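Local coordinates for hypothetical protein PA2201 (Pseudomonas aeruginosa, PDB 2FEF) that is of unknown function but is probably an immunity protein that neutralises a PoNe-type DNase toxin, at residues 14-19 and 44-49; 7-12 and 110-115; 176-181 and 197-202; 149-154 and 256-261; 137-142 and 170-175. All coordinates share one frame; numbering follows the deposited sequence. Where two conformers were deposited one is given.

Interaction 1: 14-19 and 44-49; sequences EALPLW and ELIAAL
Leu16 and Trp19 of helix 12-20 pack on Ile46 and Leu49 of helix 35-54 in an antiparallel helix pair within the all-helical PA2201 N-terminal domain-like region. The short axes run at 163° to each other and come no closer than 10.7 Å, a wide spacing that large apolar side chains fill without any hydrogen bond across it. In the tight part, Leu16 crosses Leu49 at a slant and divides its methyls: CD1 touches the backbone carbonyl, 3.8 Å from Leu49 O, whereas CD2 rests 4.0 Å from Leu49 CB and also approaches Ile46. Ile46 sets off from its helix to one side, yet its CD1 reaches across to Trp19, 3.7 Å from Trp19 CB, and sits near the plane of the indole, at the edge. One indole face is occupied from within its own helix by Ala15 CB, 3.5 Å above the plane and displaced toward the rim. Helices 66-93 and 97-127 close round the same ring through Leu86 and Ile103. The outer sides of the two helices differ in kind: Pro17 and Ala47 each direct CB away from the partner helix, and Glu44 forms a salt bridge with Arg43 of a second subunit. Looser packing marks the far end of the indole, where Trp19 CZ3 is 4.2 Å from Leu49 CD1.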
# COMPACT_ATOMS: atom_id res chain seq x y z
N GLU B 14 11.85 13.46 7.41
CA GLU B 14 12.59 13.52 8.70
C GLU B 14 11.79 12.99 9.88
O GLU B 14 12.36 12.44 10.81
CB GLU B 14 13.11 14.95 8.99
CG GLU B 14 14.48 15.27 8.36
N ALA B 15 10.47 13.17 9.87
CA ALA B 15 9.62 12.79 11.00
C ALA B 15 9.43 11.28 11.07
O ALA B 15 9.38 10.70 12.17
CB ALA B 15 8.25 13.51 10.92
N LEU B 16 9.38 10.62 9.90
CA LEU B 16 9.00 9.20 9.87
C LEU B 16 9.79 8.24 10.74
O LEU B 16 9.19 7.45 11.42
CB LEU B 16 8.90 8.64 8.43
CG LEU B 16 7.57 8.97 7.75
CD1 LEU B 16 7.73 8.84 6.24
CD2 LEU B 16 6.47 8.07 8.27
N PRO B 17 11.15 8.28 10.69
CA PRO B 17 11.88 7.37 11.57
C PRO B 17 11.61 7.58 13.05
O PRO B 17 11.69 6.62 13.83
CB PRO B 17 13.35 7.70 11.26
CG PRO B 17 13.29 8.19 9.84
CD PRO B 17 12.07 9.02 9.82
N LEU B 18 11.32 8.82 13.44
CA LEU B 18 10.97 9.13 14.82
C LEU B 18 9.62 8.52 15.16
O LEU B 18 9.45 7.88 16.20
CB LEU B 18 10.95 10.65 15.02
CG LEU B 18 12.32 11.35 14.92
CD1 LEU B 18 12.78 11.35 13.48
CD2 LEU B 18 12.26 12.79 15.42
N TRP B 19 8.64 8.70 14.29
CA TRP B 19 7.31 8.13 14.50
C TRP B 19 7.30 6.61 14.56
O TRP B 19 6.62 6.00 15.41
CB TRP B 19 6.36 8.56 13.39
CG TRP B 19 6.09 10.03 13.34
CD1 TRP B 19 6.39 10.96 14.30
CD2 TRP B 19 5.44 10.73 12.29
NE1 TRP B 19 5.97 12.20 13.89
CE2 TRP B 19 5.39 12.09 12.65
CE3 TRP B 19 4.92 10.33 11.05
CZ2 TRP B 19 4.81 13.05 11.85
CZ3 TRP B 19 4.35 11.31 10.21
CH2 TRP B 19 4.31 12.66 10.63
N GLU B 44 0.98 -0.16 9.27
CA GLU B 44 0.31 0.15 7.99
C GLU B 44 0.30 1.63 7.64
O GLU B 44 0.54 2.01 6.48
CB GLU B 44 -1.14 -0.37 7.97
CG GLU B 44 -1.26 -1.88 7.89
CD GLU B 44 -2.70 -2.36 8.19
OE1 GLU B 44 -3.58 -1.52 8.53
OE2 GLU B 44 -2.92 -3.56 8.13
N LEU B 45 -0.01 2.47 8.61
CA LEU B 45 -0.08 3.93 8.36
C LEU B 45 1.30 4.49 8.12
O LEU B 45 1.51 5.33 7.24
CB LEU B 45 -0.74 4.65 9.56
CG LEU B 45 -2.26 4.43 9.63
CD1 LEU B 45 -2.72 4.69 11.08
CD2 LEU B 45 -2.97 5.35 8.63
N ILE B 46 2.26 4.03 8.90
CA ILE B 46 3.65 4.46 8.71
C ILE B 46 4.15 4.02 7.31
O ILE B 46 4.81 4.81 6.61
CB ILE B 46 4.52 3.86 9.81
CG1 ILE B 46 4.20 4.52 11.18
CG2 ILE B 46 6.02 4.03 9.46
CD1 ILE B 46 4.82 5.91 11.39
N ALA B 47 3.88 2.77 6.93
CA ALA B 47 4.24 2.26 5.58
C ALA B 47 3.59 3.07 4.46
O ALA B 47 4.23 3.36 3.45
CB ALA B 47 3.91 0.76 5.43
N ALA B 48 2.33 3.46 4.63
CA ALA B 48 1.62 4.28 3.63
C ALA B 48 2.29 5.67 3.48
O ALA B 48 2.48 6.19 2.39
CB ALA B 48 0.14 4.44 4.05
N LEU B 49 2.61 6.28 4.60
CA LEU B 49 3.25 7.60 4.60
C LEU B 49 4.67 7.48 4.12
O LEU B 49 5.17 8.37 3.45
CB LEU B 49 3.21 8.23 6.01
CG LEU B 49 1.82 8.68 6.47
CD1 LEU B 49 1.76 8.83 7.97
CD2 LEU B 49 1.46 10.00 5.82

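Interaction 2: 7-12 and 110-115; sequences TLDNRL and LWLDYS. With EDO (1,2-ethanediol), chain D.
Asp113, on helix 97-127, receives three N-H groups from the segment leading into helix 12-20, whose start is marked by an Asx turn at Asn10. Asp9 N donates to the syn lone pair of Asp113 OD1 at 2.8 Å. Asp113 OD2 is gripped twice by one residue: Asn10 N arrives on its syn side at 2.8 Å, and Asn10 ND2 on its anti side at 2.9 Å. The amide plane stands 67° from the carboxylate. Asn10 OD1 closes the turn by accepting from Leu12 N and also bonds Tyr58, while ND2 gives a further bond to an ethanediol, probably left from crystallisation. These donors would be expected to stabilise a charged, buried carboxylate. Outward from it leucines take over: Leu8 runs at a slant past the acid, with CD2 3.9 Å from Asp113 CB, and Leu12 CD2 lies 4.3 Å from Leu110 CD1. Asn10 CG, set between its own backbone N and carbonyl carbon (chi1 87°), lies 3.8 Å from Leu110 CD2.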
# COMPACT_ATOMS: atom_id res chain seq x y z
N THR B 7 5.74 27.59 -1.25
CA THR B 7 6.36 27.15 0.01
C THR B 7 5.65 25.93 0.58
O THR B 7 4.43 25.97 0.81
CB THR B 7 6.37 28.27 1.09
OG1 THR B 7 7.22 29.34 0.66
CG2 THR B 7 6.93 27.76 2.38
N LEU B 8 6.39 24.87 0.86
CA LEU B 8 5.78 23.69 1.49
C LEU B 8 6.38 23.52 2.86
O LEU B 8 7.61 23.51 3.00
CB LEU B 8 5.99 22.43 0.67
CG LEU B 8 5.45 22.48 -0.78
CD1 LEU B 8 5.88 21.22 -1.46
CD2 LEU B 8 3.94 22.60 -0.81
N ASP B 9 5.52 23.40 3.86
CA ASP B 9 5.97 23.37 5.25
C ASP B 9 6.26 22.01 5.84
O ASP B 9 6.97 21.93 6.86
CB ASP B 9 4.99 24.15 6.13
CG ASP B 9 5.08 25.66 5.86
OD1 ASP B 9 6.12 26.11 5.36
OD2 ASP B 9 4.10 26.39 6.12
N ASN B 10 5.75 20.93 5.25
CA ASN B 10 5.93 19.62 5.90
C ASN B 10 7.40 19.19 5.90
O ASN B 10 8.15 19.57 5.00
CB ASN B 10 5.09 18.56 5.20
CG ASN B 10 5.82 17.91 4.03
OD1 ASN B 10 6.56 16.94 4.19
ND2 ASN B 10 5.61 18.43 2.86
N ARG B 11 7.79 18.40 6.90
CA ARG B 11 9.09 17.74 6.91
C ARG B 11 8.86 16.26 7.21
O ARG B 11 9.35 15.68 8.21
CB ARG B 11 10.03 18.40 7.93
CG ARG B 11 10.40 19.88 7.62
CD ARG B 11 11.09 20.08 6.24
NE ARG B 11 11.42 21.51 5.98
CZ ARG B 11 10.70 22.34 5.23
NH1 ARG B 11 9.58 21.91 4.60
NH2 ARG B 11 11.09 23.61 5.08
N LEU B 12 8.07 15.63 6.34
CA LEU B 12 7.58 14.29 6.60
C LEU B 12 8.71 13.26 6.61
O LEU B 12 8.70 12.33 7.44
CB LEU B 12 6.50 13.89 5.56
CG LEU B 12 5.92 12.45 5.59
CD1 LEU B 12 5.26 12.04 6.93
CD2 LEU B 12 4.98 12.24 4.39
N LEU B 110 0.90 18.81 6.40
CA LEU B 110 0.49 18.09 5.20
C LEU B 110 -0.86 18.57 4.69
O LEU B 110 -1.03 18.68 3.47
CB LEU B 110 0.50 16.57 5.42
CG LEU B 110 1.89 15.93 5.49
CD1 LEU B 110 1.71 14.53 6.11
CD2 LEU B 110 2.61 15.92 4.09
N TRP B 111 -1.81 18.84 5.59
CA TRP B 111 -3.10 19.42 5.17
C TRP B 111 -2.94 20.79 4.45
O TRP B 111 -3.56 21.03 3.41
CB TRP B 111 -4.06 19.53 6.35
CG TRP B 111 -4.78 18.23 6.65
CD1 TRP B 111 -4.47 17.32 7.65
CD2 TRP B 111 -5.90 17.69 5.94
NE1 TRP B 111 -5.36 16.27 7.60
CE2 TRP B 111 -6.22 16.45 6.55
CE3 TRP B 111 -6.64 18.11 4.82
CZ2 TRP B 111 -7.30 15.66 6.11
CZ3 TRP B 111 -7.71 17.33 4.38
CH2 TRP B 111 -8.02 16.10 5.02
N LEU B 112 -2.11 21.66 5.03
CA LEU B 112 -1.80 22.97 4.47
C LEU B 112 -1.10 22.84 3.11
O LEU B 112 -1.53 23.48 2.15
CB LEU B 112 -0.88 23.72 5.43
CG LEU B 112 -0.52 25.14 5.05
CD1 LEU B 112 -1.81 25.96 4.91
CD2 LEU B 112 0.40 25.71 6.12
N ASP B 113 -0.05 22.00 3.04
CA ASP B 113 0.63 21.72 1.74
C ASP B 113 -0.32 21.15 0.69
O ASP B 113 -0.28 21.57 -0.48
CB ASP B 113 1.84 20.78 1.91
CG ASP B 113 2.98 21.44 2.77
OD1 ASP B 113 3.00 22.68 2.98
OD2 ASP B 113 3.88 20.72 3.20
N TYR B 114 -1.14 20.19 1.10
CA TYR B 114 -2.18 19.70 0.19
C TYR B 114 -3.01 20.84 -0.38
O TYR B 114 -3.20 20.93 -1.59
CB TYR B 114 -3.06 18.65 0.90
CG TYR B 114 -4.43 18.38 0.27
CD1 TYR B 114 -4.57 18.07 -1.08
CD2 TYR B 114 -5.59 18.39 1.07
CE1 TYR B 114 -5.83 17.84 -1.64
CE2 TYR B 114 -6.84 18.13 0.52
CZ TYR B 114 -6.96 17.86 -0.82
OH TYR B 114 -8.20 17.59 -1.39
N SER B 115 -3.54 21.70 0.50
CA SER B 115 -4.41 22.78 0.02
C SER B 115 -3.67 23.71 -0.96
O SER B 115 -4.26 24.24 -1.92
CB SER B 115 -4.94 23.58 1.22
OG SER B 115 -3.95 24.48 1.76
C1 EDO D . 7.94 17.79 -0.38
O1 EDO D . 7.71 18.39 0.90
C2 EDO D . 9.39 17.32 -0.53
O2 EDO D . 10.27 18.34 -0.03

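Interaction 3: 176-181 and 197-202; sequences DTDRLL and ETFHPR
Phe199 presents one ring face to Asp178, whose CB stands 3.4 Å from the ring centroid and only 2° off the normal, a CH-pi contact over the centre. At the edge, in the plane, lie Asp176 O, 3.5 Å from Phe199 CE2, and the CD atom of Glu197. Asp176 O has no hydrogen-bonding partner in the model, although the contact buries it. The Asp178 carboxylate is inclined 27° to the ring; Asp178 is the N-cap of helix 179-189. Its OD1 takes a weak capping bond from Leu181 N and is hydrogen-bonded to Tyr146, while OD2 accepts from Phe199 N at 2.9 Å on its anti side. A water donates to the same OD2 and accepts from His200 N, carrying the link one residue further. The backbones are also joined directly: Arg179 N, in the first turn of the helix, donates to Glu197 O at 2.9 Å, nearly along the C=O axis. The capping residue thus binds the incoming segment by its carboxylate as well as by its CB. Arg142, from the loop before helix 146-158, bridges the two segments by salt bridges to Asp176 and Glu197. Following the cap in sequence, Leu180 and Leu181 pack on helix 146-158, and Leu180 also meets Phe211 of helix 208-213 and Phe204 of helix 201-204.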
# COMPACT_ATOMS: atom_id res chain seq x y z
N ASP B 176 -14.86 28.21 5.68
CA ASP B 176 -16.20 27.59 5.67
C ASP B 176 -16.35 26.80 6.99
O ASP B 176 -16.33 25.58 7.02
CB ASP B 176 -16.36 26.69 4.44
CG ASP B 176 -17.83 26.24 4.18
OD1 ASP B 176 -18.77 26.78 4.80
OD2 ASP B 176 -18.02 25.33 3.35
N THR B 177 -16.52 27.55 8.07
CA THR B 177 -16.57 27.00 9.40
C THR B 177 -17.98 27.21 9.95
O THR B 177 -18.68 28.16 9.53
CB THR B 177 -15.57 27.75 10.31
OG1 THR B 177 -15.73 29.16 10.14
CG2 THR B 177 -14.13 27.37 9.95
N ASP B 178 -18.40 26.33 10.87
CA ASP B 178 -19.67 26.46 11.58
C ASP B 178 -19.47 26.89 13.03
O ASP B 178 -18.36 27.27 13.41
CB ASP B 178 -20.50 25.16 11.46
CG ASP B 178 -19.97 24.02 12.33
OD1 ASP B 178 -18.79 24.02 12.75
OD2 ASP B 178 -20.77 23.08 12.57
N ARG B 179 -20.52 26.84 13.85
CA ARG B 179 -20.45 27.43 15.19
C ARG B 179 -19.33 26.80 16.03
O ARG B 179 -18.49 27.52 16.59
CB ARG B 179 -21.78 27.30 15.91
CG ARG B 179 -21.75 27.93 17.34
CD ARG B 179 -23.14 28.03 17.93
NE ARG B 179 -23.90 29.15 17.38
CZ ARG B 179 -25.16 29.43 17.70
NH1 ARG B 179 -25.81 28.67 18.57
NH2 ARG B 179 -25.77 30.49 17.16
N LEU B 180 -19.31 25.48 16.08
CA LEU B 180 -18.28 24.77 16.86
C LEU B 180 -16.85 25.08 16.37
O LEU B 180 -15.98 25.42 17.18
CB LEU B 180 -18.52 23.25 16.90
CG LEU B 180 -17.38 22.44 17.56
CD1 LEU B 180 -17.19 22.77 19.05
CD2 LEU B 180 -17.58 20.95 17.36
N LEU B 181 -16.63 24.99 15.07
CA LEU B 181 -15.29 25.28 14.54
C LEU B 181 -14.89 26.73 14.84
O LEU B 181 -13.71 27.00 15.16
CB LEU B 181 -15.17 24.99 13.02
CG LEU B 181 -15.32 23.52 12.58
CD1 LEU B 181 -15.27 23.38 11.03
CD2 LEU B 181 -14.33 22.57 13.33
N GLU B 197 -24.68 28.49 12.22
CA GLU B 197 -24.93 27.17 11.65
C GLU B 197 -24.26 26.05 12.44
O GLU B 197 -23.24 26.25 13.10
CB GLU B 197 -24.43 27.08 10.21
CG GLU B 197 -24.99 28.12 9.23
CD GLU B 197 -24.45 27.91 7.83
OE1 GLU B 197 -23.56 28.67 7.39
OE2 GLU B 197 -24.88 26.94 7.17
N THR B 198 -24.86 24.87 12.36
CA THR B 198 -24.21 23.62 12.77
C THR B 198 -24.28 22.66 11.56
O THR B 198 -25.38 22.26 11.15
CB THR B 198 -24.91 23.01 14.00
OG1 THR B 198 -24.82 23.92 15.11
CG2 THR B 198 -24.28 21.66 14.40
N PHE B 199 -23.12 22.33 10.99
CA PHE B 199 -23.08 21.51 9.80
C PHE B 199 -23.60 20.08 10.01
O PHE B 199 -24.15 19.49 9.09
CB PHE B 199 -21.68 21.49 9.17
CG PHE B 199 -21.21 22.85 8.69
CD1 PHE B 199 -22.11 23.89 8.47
CD2 PHE B 199 -19.86 23.08 8.46
CE1 PHE B 199 -21.67 25.14 8.04
CE2 PHE B 199 -19.41 24.32 8.01
CZ PHE B 199 -20.32 25.34 7.80
N HIS B 200 -23.40 19.55 11.22
CA HIS B 200 -23.77 18.17 11.54
C HIS B 200 -24.49 18.17 12.89
O HIS B 200 -23.86 18.03 13.94
CB HIS B 200 -22.52 17.30 11.53
CG HIS B 200 -21.78 17.38 10.23
ND1 HIS B 200 -22.08 16.56 9.17
CD2 HIS B 200 -20.79 18.20 9.81
CE1 HIS B 200 -21.30 16.87 8.14
NE2 HIS B 200 -20.49 17.84 8.52
N PRO B 201 -25.82 18.39 12.87
CA PRO B 201 -26.60 18.58 14.07
C PRO B 201 -26.54 17.38 15.04
O PRO B 201 -26.74 17.55 16.24
CB PRO B 201 -28.04 18.80 13.55
CG PRO B 201 -27.87 19.21 12.12
CD PRO B 201 -26.65 18.48 11.64
N ARG B 202 -26.24 16.20 14.51
CA ARG B 202 -26.05 14.99 15.34
C ARG B 202 -24.56 14.62 15.22
O ARG B 202 -24.14 14.14 14.19
CB ARG B 202 -26.89 13.84 14.77
CG ARG B 202 -28.39 13.84 15.14
CD ARG B 202 -29.18 15.09 14.78
NE ARG B 202 -29.37 15.33 13.34
CZ ARG B 202 -30.35 16.09 12.83
NH1 ARG B 202 -30.43 16.26 11.52
NH2 ARG B 202 -31.25 16.67 13.62
O HOH W 1 -21.20 20.42 13.04

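Interaction 4: 149-154 and 256-261; sequences ALQLLA and WAMEVS
Ala154 and Met258 make the closest apolar contact between helix 146-158 and the start of helix 258-267, their CB atoms 3.7 Å apart. The alanine methyl also lies against the backbone, 3.5 Å from Met258 O, and the CA atoms of Ala154 and Met258 come within 5.8 Å. Residue 258 is modelled as selenomethionine. Its CG is anti to the carbonyl carbon (chi1 -70°) and the chain beyond is extended, running past helix 146-158 until SE lies 3.9 Å from Gln151 CA. Separately, Leu150 CD1 approaches Glu259 CB at 3.9 Å, an aliphatic contact with a residue whose acid group is engaged differently. This is packing of helix 146-158 against the N-terminal turn of helix 258-267, deep in the all-helical fold, near the centre of the chain, and Ala257 both centres an inverse gamma turn and occupies the N-cap position. No hydrogen bond crosses the contact; the polar groups find partners within their own segment or in other parts of the chain. Glu259 bends at chi2 (-66°), and its OE1 accepts from Val260 N at 3.0 Å while OE2 is held by Tyr225 and Tyr230. Gln151 NE2 gives bonds to the carbonyl oxygens of Ser84 and Ala252. Ala257 O receives both N and OG of Ser261, OG approaching 38° out of the carbonyl plane at 2.8 Å.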
# COMPACT_ATOMS: atom_id res chain seq x y z
N ALA B 149 -11.59 18.31 10.08
CA ALA B 149 -11.49 19.74 10.45
C ALA B 149 -11.59 19.86 11.99
O ALA B 149 -10.86 20.64 12.62
CB ALA B 149 -12.58 20.56 9.77
N LEU B 150 -12.48 19.07 12.58
CA LEU B 150 -12.61 19.01 14.06
C LEU B 150 -11.25 18.63 14.65
O LEU B 150 -10.78 19.29 15.58
CB LEU B 150 -13.68 17.97 14.48
CG LEU B 150 -13.74 17.68 16.00
CD1 LEU B 150 -14.10 18.98 16.73
CD2 LEU B 150 -14.78 16.60 16.21
N GLN B 151 -10.63 17.56 14.12
CA GLN B 151 -9.32 17.13 14.63
C GLN B 151 -8.28 18.27 14.51
O GLN B 151 -7.52 18.53 15.44
CB GLN B 151 -8.78 15.90 13.85
CG GLN B 151 -7.50 15.34 14.52
CD GLN B 151 -6.70 14.44 13.61
OE1 GLN B 151 -6.05 14.90 12.67
NE2 GLN B 151 -6.73 13.13 13.90
N LEU B 152 -8.23 18.91 13.35
CA LEU B 152 -7.21 19.95 13.13
C LEU B 152 -7.34 21.09 14.14
O LEU B 152 -6.33 21.56 14.68
CB LEU B 152 -7.28 20.49 11.70
CG LEU B 152 -6.66 19.52 10.69
CD1 LEU B 152 -7.09 20.03 9.26
CD2 LEU B 152 -5.15 19.47 10.86
N LEU B 153 -8.57 21.54 14.39
CA LEU B 153 -8.75 22.68 15.30
C LEU B 153 -8.64 22.22 16.74
O LEU B 153 -7.89 22.81 17.51
CB LEU B 153 -10.07 23.44 15.04
CG LEU B 153 -9.99 24.50 13.93
CD1 LEU B 153 -9.39 23.94 12.61
CD2 LEU B 153 -11.32 25.13 13.66
N ALA B 154 -9.36 21.15 17.10
CA ALA B 154 -9.35 20.70 18.52
C ALA B 154 -7.97 20.22 18.96
O ALA B 154 -7.53 20.51 20.10
CB ALA B 154 -10.41 19.61 18.75
N TRP B 256 -13.00 9.93 20.76
CA TRP B 256 -12.64 11.05 21.63
C TRP B 256 -13.52 12.27 21.52
O TRP B 256 -13.72 12.80 20.45
CB TRP B 256 -11.16 11.43 21.37
CG TRP B 256 -10.31 10.24 21.63
CD1 TRP B 256 -9.65 9.47 20.71
CD2 TRP B 256 -10.09 9.63 22.90
NE1 TRP B 256 -9.04 8.42 21.33
CE2 TRP B 256 -9.28 8.49 22.68
CE3 TRP B 256 -10.51 9.93 24.20
CZ2 TRP B 256 -8.87 7.66 23.71
CZ3 TRP B 256 -10.11 9.09 25.24
CH2 TRP B 256 -9.30 7.97 24.99
N ALA B 257 -14.00 12.75 22.67
CA ALA B 257 -14.66 14.04 22.74
C ALA B 257 -13.64 15.15 22.69
O ALA B 257 -13.41 15.85 23.67
CB ALA B 257 -15.49 14.14 24.07
N MSE B 258 -13.05 15.34 21.51
CA MSE B 258 -11.99 16.33 21.26
C MSE B 258 -12.52 17.72 21.40
O MSE B 258 -11.79 18.62 21.84
CB MSE B 258 -11.56 16.20 19.79
CG MSE B 258 -10.85 14.96 19.58
SE MSE B 258 -10.27 14.95 17.70
CE MSE B 258 -9.36 13.27 17.92
N GLU B 259 -13.78 17.92 21.01
CA GLU B 259 -14.40 19.23 21.11
C GLU B 259 -14.56 19.68 22.58
O GLU B 259 -14.18 20.79 22.93
CB GLU B 259 -15.71 19.32 20.32
CG GLU B 259 -17.02 18.68 20.87
CD GLU B 259 -17.01 17.17 20.96
OE1 GLU B 259 -16.11 16.63 21.65
OE2 GLU B 259 -17.94 16.51 20.46
N VAL B 260 -15.12 18.81 23.41
CA VAL B 260 -15.31 19.12 24.85
C VAL B 260 -13.94 19.35 25.53
O VAL B 260 -13.77 20.30 26.32
CB VAL B 260 -16.09 18.00 25.58
CG1 VAL B 260 -16.34 18.35 27.08
CG2 VAL B 260 -17.41 17.73 24.89
N SER B 261 -12.99 18.47 25.24
CA SER B 261 -11.65 18.62 25.83
C SER B 261 -11.01 19.95 25.41
O SER B 261 -10.47 20.67 26.26
CB SER B 261 -10.76 17.41 25.49
OG SER B 261 -11.49 16.19 25.71

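Interaction 5: 137-142 and 170-175; sequences PALAPR and EEVLQF
Leu139 meets Val172 and Leu173 where the loop before helix 146-158 lies against the C-terminal end of helix 165-172, which has a wider pi-type turn; Gln174, with positive phi, has left helical backbone angles. From Leu139, CB touches two partners, 3.6 Å from Val172 CG1 and 3.7 Å from Leu173 CD2. CG, anti to the backbone N (chi1 -158°), approaches the same Leu173 methyl, and Leu139 CD2 lies 4.0 Å from Leu173 CD2, the two leucines lying side by side and pointing the same way. CD1 continues to the Trp111 ring of helix 97-127. Leu139 adopts two conformers, so the contacts of its tip are less certain than those of CB. Leu139 N donates to Val172 O at 3.1 Å. Pro137 CB presses on that same carbonyl oxygen, 3.6 Å away, and Gln174 crosses the proline obliquely. A water accepts from Ala138 N and from Gln174 NE2 and donates to Glu171 O, at 2.8 Å from that carbonyl oxygen.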
# COMPACT_ATOMS: atom_id res chain seq x y z
N PRO B 137 -13.33 23.46 -1.03
CA PRO B 137 -12.06 23.60 -0.32
C PRO B 137 -11.37 22.25 -0.16
O PRO B 137 -12.02 21.20 -0.25
CB PRO B 137 -12.48 24.10 1.07
CG PRO B 137 -13.90 24.56 0.96
CD PRO B 137 -14.49 23.93 -0.26
N ALA B 138 -10.06 22.29 0.12
CA ALA B 138 -9.27 21.08 0.39
C ALA B 138 -9.95 20.21 1.46
O ALA B 138 -9.96 18.96 1.37
CB ALA B 138 -7.87 21.45 0.85
N LEU B 139 -10.54 20.87 2.44
CA LEU B 139 -11.33 20.18 3.45
C LEU B 139 -12.68 20.87 3.53
O LEU B 139 -12.78 22.04 3.89
CB LEU B 139 -10.59 20.18 4.80
CG LEU B 139 -10.91 19.15 5.89
CD1 LEU B 139 -11.07 17.71 5.36
CD2 LEU B 139 -9.83 19.22 6.97
N ALA B 140 -13.73 20.13 3.18
CA ALA B 140 -15.08 20.69 3.08
C ALA B 140 -15.88 20.25 4.29
O ALA B 140 -16.40 19.12 4.29
CB ALA B 140 -15.75 20.21 1.82
N PRO B 141 -15.97 21.12 5.31
CA PRO B 141 -16.55 20.70 6.60
C PRO B 141 -18.05 20.46 6.53
O PRO B 141 -18.59 19.77 7.36
CB PRO B 141 -16.26 21.91 7.50
CG PRO B 141 -15.08 22.54 6.90
CD PRO B 141 -15.47 22.50 5.41
N ARG B 142 -18.73 20.99 5.50
CA ARG B 142 -20.18 20.73 5.37
C ARG B 142 -20.49 19.27 5.03
O ARG B 142 -21.62 18.79 5.23
CB ARG B 142 -20.81 21.68 4.33
CG ARG B 142 -21.04 23.08 4.89
CD ARG B 142 -21.41 24.07 3.76
NE ARG B 142 -21.28 25.45 4.23
CZ ARG B 142 -22.23 26.11 4.88
NH1 ARG B 142 -23.40 25.53 5.12
NH2 ARG B 142 -22.02 27.34 5.30
N GLU B 170 -7.91 29.53 6.94
CA GLU B 170 -7.90 30.24 5.65
C GLU B 170 -7.70 29.33 4.43
O GLU B 170 -8.47 29.39 3.46
CB GLU B 170 -6.87 31.38 5.61
CG GLU B 170 -6.78 31.97 4.18
CD GLU B 170 -5.86 33.14 4.07
OE1 GLU B 170 -4.93 33.23 4.88
OE2 GLU B 170 -6.07 33.96 3.15
N GLU B 171 -6.64 28.54 4.45
CA GLU B 171 -6.16 27.86 3.25
C GLU B 171 -6.81 26.49 3.05
O GLU B 171 -7.12 26.09 1.92
CB GLU B 171 -4.64 27.70 3.28
CG GLU B 171 -3.87 29.04 3.48
CD GLU B 171 -2.36 28.97 3.11
OE1 GLU B 171 -1.52 29.57 3.83
OE2 GLU B 171 -2.00 28.32 2.09
N VAL B 172 -7.01 25.77 4.15
CA VAL B 172 -7.56 24.41 4.07
C VAL B 172 -9.09 24.43 4.08
O VAL B 172 -9.73 23.69 3.30
CB VAL B 172 -7.02 23.46 5.19
CG1 VAL B 172 -7.48 22.01 4.96
CG2 VAL B 172 -5.49 23.50 5.27
N LEU B 173 -9.69 25.24 4.96
CA LEU B 173 -11.15 25.27 5.08
C LEU B 173 -11.79 26.39 4.28
O LEU B 173 -13.01 26.40 4.12
CB LEU B 173 -11.60 25.38 6.57
CG LEU B 173 -10.95 24.46 7.59
CD1 LEU B 173 -11.62 24.65 8.99
CD2 LEU B 173 -10.98 23.01 7.19
N GLN B 174 -10.98 27.36 3.83
CA GLN B 174 -11.45 28.57 3.13
C GLN B 174 -12.55 29.26 3.94
O GLN B 174 -13.56 29.71 3.39
CB GLN B 174 -11.91 28.25 1.70
CG GLN B 174 -10.83 27.62 0.84
CD GLN B 174 -11.25 27.43 -0.63
OE1 GLN B 174 -12.35 27.80 -1.04
NE2 GLN B 174 -10.36 26.84 -1.41
N PHE B 175 -12.33 29.33 5.26
CA PHE B 175 -13.24 29.96 6.20
C PHE B 175 -14.67 29.42 6.19
O PHE B 175 -15.58 30.08 6.68
CB PHE B 175 -13.23 31.50 6.06
CG PHE B 175 -12.07 32.16 6.76
CD1 PHE B 175 -12.12 32.41 8.13
CD2 PHE B 175 -10.94 32.53 6.06
CE1 PHE B 175 -11.06 33.03 8.78
CE2 PHE B 175 -9.87 33.15 6.70
CZ PHE B 175 -9.92 33.38 8.06
O HOH W 2 -8.65 24.71 0.07

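Overall arrangement
Interactions 1, 2, 4 and 5 are buried, whereas interaction 3 lies at the surface. The chemistry follows place: interactions 1 and 4 join helices by packing with no hydrogen bond across, while interactions 2, 3 and 5, which involve loops or helix ends, are tied by hydrogen bonds given mainly by backbone N-H groups. Interaction 1 is nested inside the chain loop closed by interaction 2, and the two touch through Trp19 and Leu12. Interaction 5 is a junction that touches interactions 2, 3 and 4: it meets 2 and 4 by packing, the latter through Leu139 on Leu152, but 3 also through salt bridges. Interactions 3 and 4 both involve helix 146-158 as a neighbour or partner. The centres of interactions 1 and 3 are about 32 Å apart.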